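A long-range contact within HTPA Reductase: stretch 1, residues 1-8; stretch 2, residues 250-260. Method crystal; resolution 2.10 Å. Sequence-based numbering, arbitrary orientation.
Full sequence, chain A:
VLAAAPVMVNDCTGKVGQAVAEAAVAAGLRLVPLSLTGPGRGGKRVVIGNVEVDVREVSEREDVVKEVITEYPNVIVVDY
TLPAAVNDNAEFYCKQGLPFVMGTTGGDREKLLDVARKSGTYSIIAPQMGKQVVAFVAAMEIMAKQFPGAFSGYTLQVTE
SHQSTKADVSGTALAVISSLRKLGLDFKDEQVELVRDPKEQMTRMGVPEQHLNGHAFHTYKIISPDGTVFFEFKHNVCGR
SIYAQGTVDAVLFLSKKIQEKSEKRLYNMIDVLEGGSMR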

# COMPACT_ATOMS: atom_id res chain seq x y z
N VAL A 1 23.42 17.91 4.39
CA VAL A 1 23.39 19.06 5.32
C VAL A 1 21.97 19.53 5.70
O VAL A 1 21.16 19.88 4.85
CB VAL A 1 24.21 20.28 4.80
CG1 VAL A 1 23.54 20.93 3.58
CG2 VAL A 1 24.41 21.32 5.91
N LEU A 2 21.73 19.59 7.01
CA LEU A 2 20.39 19.86 7.54
C LEU A 2 19.97 21.32 7.65
O LEU A 2 18.86 21.63 7.24
CB LEU A 2 20.18 19.17 8.88
CG LEU A 2 20.37 17.66 8.95
CD1 LEU A 2 19.87 17.26 10.31
CD2 LEU A 2 19.70 16.81 7.86
N ALA A 3 20.81 22.21 8.18
CA ALA A 3 20.49 23.66 8.22
C ALA A 3 19.12 23.98 8.88
O ALA A 3 18.35 24.83 8.46
CB ALA A 3 20.56 24.25 6.82
N ALA A 4 18.82 23.24 9.93
CA ALA A 4 17.53 23.29 10.56
C ALA A 4 17.59 24.12 11.85
O ALA A 4 18.64 24.28 12.45
CB ALA A 4 17.10 21.89 10.88
N ALA A 5 16.44 24.57 12.32
CA ALA A 5 16.30 25.20 13.64
C ALA A 5 16.82 24.30 14.77
O ALA A 5 16.71 23.08 14.70
CB ALA A 5 14.83 25.52 13.87
N PRO A 6 17.37 24.90 15.83
CA PRO A 6 17.68 24.10 17.02
C PRO A 6 16.40 23.65 17.73
O PRO A 6 15.36 24.26 17.57
CB PRO A 6 18.47 25.09 17.88
CG PRO A 6 17.90 26.41 17.54
CD PRO A 6 17.59 26.34 16.07
N VAL A 7 16.47 22.55 18.46
CA VAL A 7 15.28 22.00 19.11
C VAL A 7 15.43 21.94 20.64
O VAL A 7 16.48 21.57 21.15
CB VAL A 7 14.86 20.60 18.59
CG1 VAL A 7 14.45 20.70 17.16
CG2 VAL A 7 15.95 19.55 18.73
N MET A 8 14.33 22.25 21.33
CA MET A 8 14.23 22.10 22.77
C MET A 8 13.26 20.97 22.97
O MET A 8 12.11 21.07 22.56
CB MET A 8 13.73 23.39 23.42
CG MET A 8 13.54 23.35 24.94
SD MET A 8 12.71 24.86 25.48
CE MET A 8 13.00 24.83 27.27
N ALA A 250 9.71 15.71 11.36
CA ALA A 250 8.71 16.74 11.57
C ALA A 250 9.42 18.08 11.83
O ALA A 250 9.03 19.10 11.29
CB ALA A 250 7.77 16.36 12.73
N VAL A 251 10.49 18.06 12.61
CA VAL A 251 11.21 19.30 12.98
C VAL A 251 11.88 19.88 11.73
O VAL A 251 11.88 21.09 11.54
CB VAL A 251 12.25 19.04 14.08
CG1 VAL A 251 13.34 20.12 14.13
CG2 VAL A 251 11.57 18.94 15.43
N LEU A 252 12.44 19.00 10.91
CA LEU A 252 13.06 19.42 9.65
C LEU A 252 12.05 20.05 8.71
O LEU A 252 12.31 21.08 8.12
CB LEU A 252 13.73 18.25 8.97
CG LEU A 252 14.99 17.68 9.61
CD1 LEU A 252 15.47 16.49 8.81
CD2 LEU A 252 16.09 18.73 9.72
N PHE A 253 10.88 19.43 8.59
CA PHE A 253 9.80 19.99 7.80
C PHE A 253 9.33 21.34 8.33
O PHE A 253 9.27 22.30 7.57
CB PHE A 253 8.65 18.99 7.70
CG PHE A 253 7.44 19.48 6.95
CD1 PHE A 253 7.35 19.38 5.57
CD2 PHE A 253 6.38 20.06 7.64
CE1 PHE A 253 6.23 19.82 4.90
CE2 PHE A 253 5.25 20.49 6.96
CZ PHE A 253 5.16 20.37 5.60
N LEU A 254 9.04 21.44 9.62
CA LEU A 254 8.53 22.71 10.20
C LEU A 254 9.57 23.83 10.08
O LEU A 254 9.25 24.97 9.77
CB LEU A 254 8.09 22.52 11.67
CG LEU A 254 7.21 23.62 12.27
CD1 LEU A 254 5.92 23.80 11.47
CD2 LEU A 254 6.90 23.35 13.74
N SER A 255 10.83 23.50 10.28
CA SER A 255 11.94 24.43 10.08
C SER A 255 11.82 25.15 8.74
O SER A 255 11.90 26.36 8.66
CB SER A 255 13.24 23.68 10.14
OG SER A 255 14.26 24.38 10.77
N LYS A 256 11.60 24.35 7.69
CA LYS A 256 11.53 24.89 6.34
C LYS A 256 10.31 25.78 6.16
O LYS A 256 10.45 26.91 5.68
CB LYS A 256 11.51 23.76 5.34
CG LYS A 256 11.82 24.18 3.93
CD LYS A 256 12.57 23.04 3.26
CE LYS A 256 12.63 23.18 1.74
NZ LYS A 256 11.23 23.21 1.21
N LYS A 257 9.14 25.30 6.58
CA LYS A 257 7.92 26.11 6.48
C LYS A 257 8.10 27.47 7.15
O LYS A 257 7.62 28.47 6.63
CB LYS A 257 6.72 25.42 7.15
CG LYS A 257 6.31 24.06 6.62
CD LYS A 257 6.06 24.03 5.10
CE LYS A 257 7.21 23.45 4.34
NZ LYS A 257 6.81 23.37 2.89
N ILE A 258 8.77 27.49 8.31
CA ILE A 258 9.04 28.75 9.06
C ILE A 258 9.98 29.65 8.27
O ILE A 258 9.66 30.82 8.04
CB ILE A 258 9.62 28.48 10.48
CG1 ILE A 258 8.64 27.69 11.34
CG2 ILE A 258 9.96 29.80 11.19
CD1 ILE A 258 9.26 26.97 12.51
N GLN A 259 11.11 29.09 7.82
CA GLN A 259 12.09 29.82 6.97
C GLN A 259 11.41 30.46 5.74
O GLN A 259 11.72 31.59 5.38
CB GLN A 259 13.26 28.92 6.52
CG GLN A 259 14.58 29.68 6.28
CD GLN A 259 15.75 28.78 5.86
OE1 GLN A 259 16.12 27.83 6.57
NE2 GLN A 259 16.34 29.07 4.69
N GLU A 260 10.48 29.73 5.13
CA GLU A 260 9.75 30.23 3.95
C GLU A 260 8.58 31.15 4.24
O GLU A 260 7.99 31.71 3.31
CB GLU A 260 9.18 29.06 3.18
CG GLU A 260 10.24 28.25 2.52
CD GLU A 260 9.67 27.03 1.83
OE1 GLU A 260 8.51 26.63 2.15
OE2 GLU A 260 10.43 26.47 1.01

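The N-terminal segment of the chain runs as an irregular, largely extended strip that enters a strand at V7, and it lies against one side of a helix from near the far end of the sequence. The two backbones come closest at A5 and S255, whose CA atoms are 5.7 Å apart. The contact is small, burying 320 Å² over both sides, and most of the helix's share comes from L252, S255 and V251.

L252 gives up the most surface. Its CA-to-CB bond points sideways to the N-terminal segment, but with chi1 in m and chi2 in t the end of the side chain comes nearer. There L252 CD2 lies 3.5 Å from CB of A4 and 4.1 Å from CD1 of L2, so that a single methyl group meets both residues in apolar contact.

S255 supplies the polar link. The CA-to-CB bond of S255 points toward the segment, and the amide N of A5 donates a hydrogen bond to S255 OG at 2.7 Å, with an almost linear N-H...O angle of 177°. A5 lies in the loop before the strand, and this bond gives its amide a partner on the helix. The backbone N of S255 meanwhile bonds to V251 O (2.9 Å), keeping the regular helical pattern. The serine hydroxyl also packs against its alanine neighbours, with S255 OG 3.5 Å from CA of A4 and 3.4 Å from CB of A5.

One helical turn before S255, the CA-to-CB bond of V251 also points toward the segment and V251 meets V7, whose CA-to-CB bond points toward the helix in turn. V7 CG1 and V251 CG1 approach to 3.3 Å, a tight contact between two buried branched side chains. The CA-to-CB bond of P6, between A5 and V7, points away and P6 makes no contact with the helix, as expected where side chains alternate along an extended backbone.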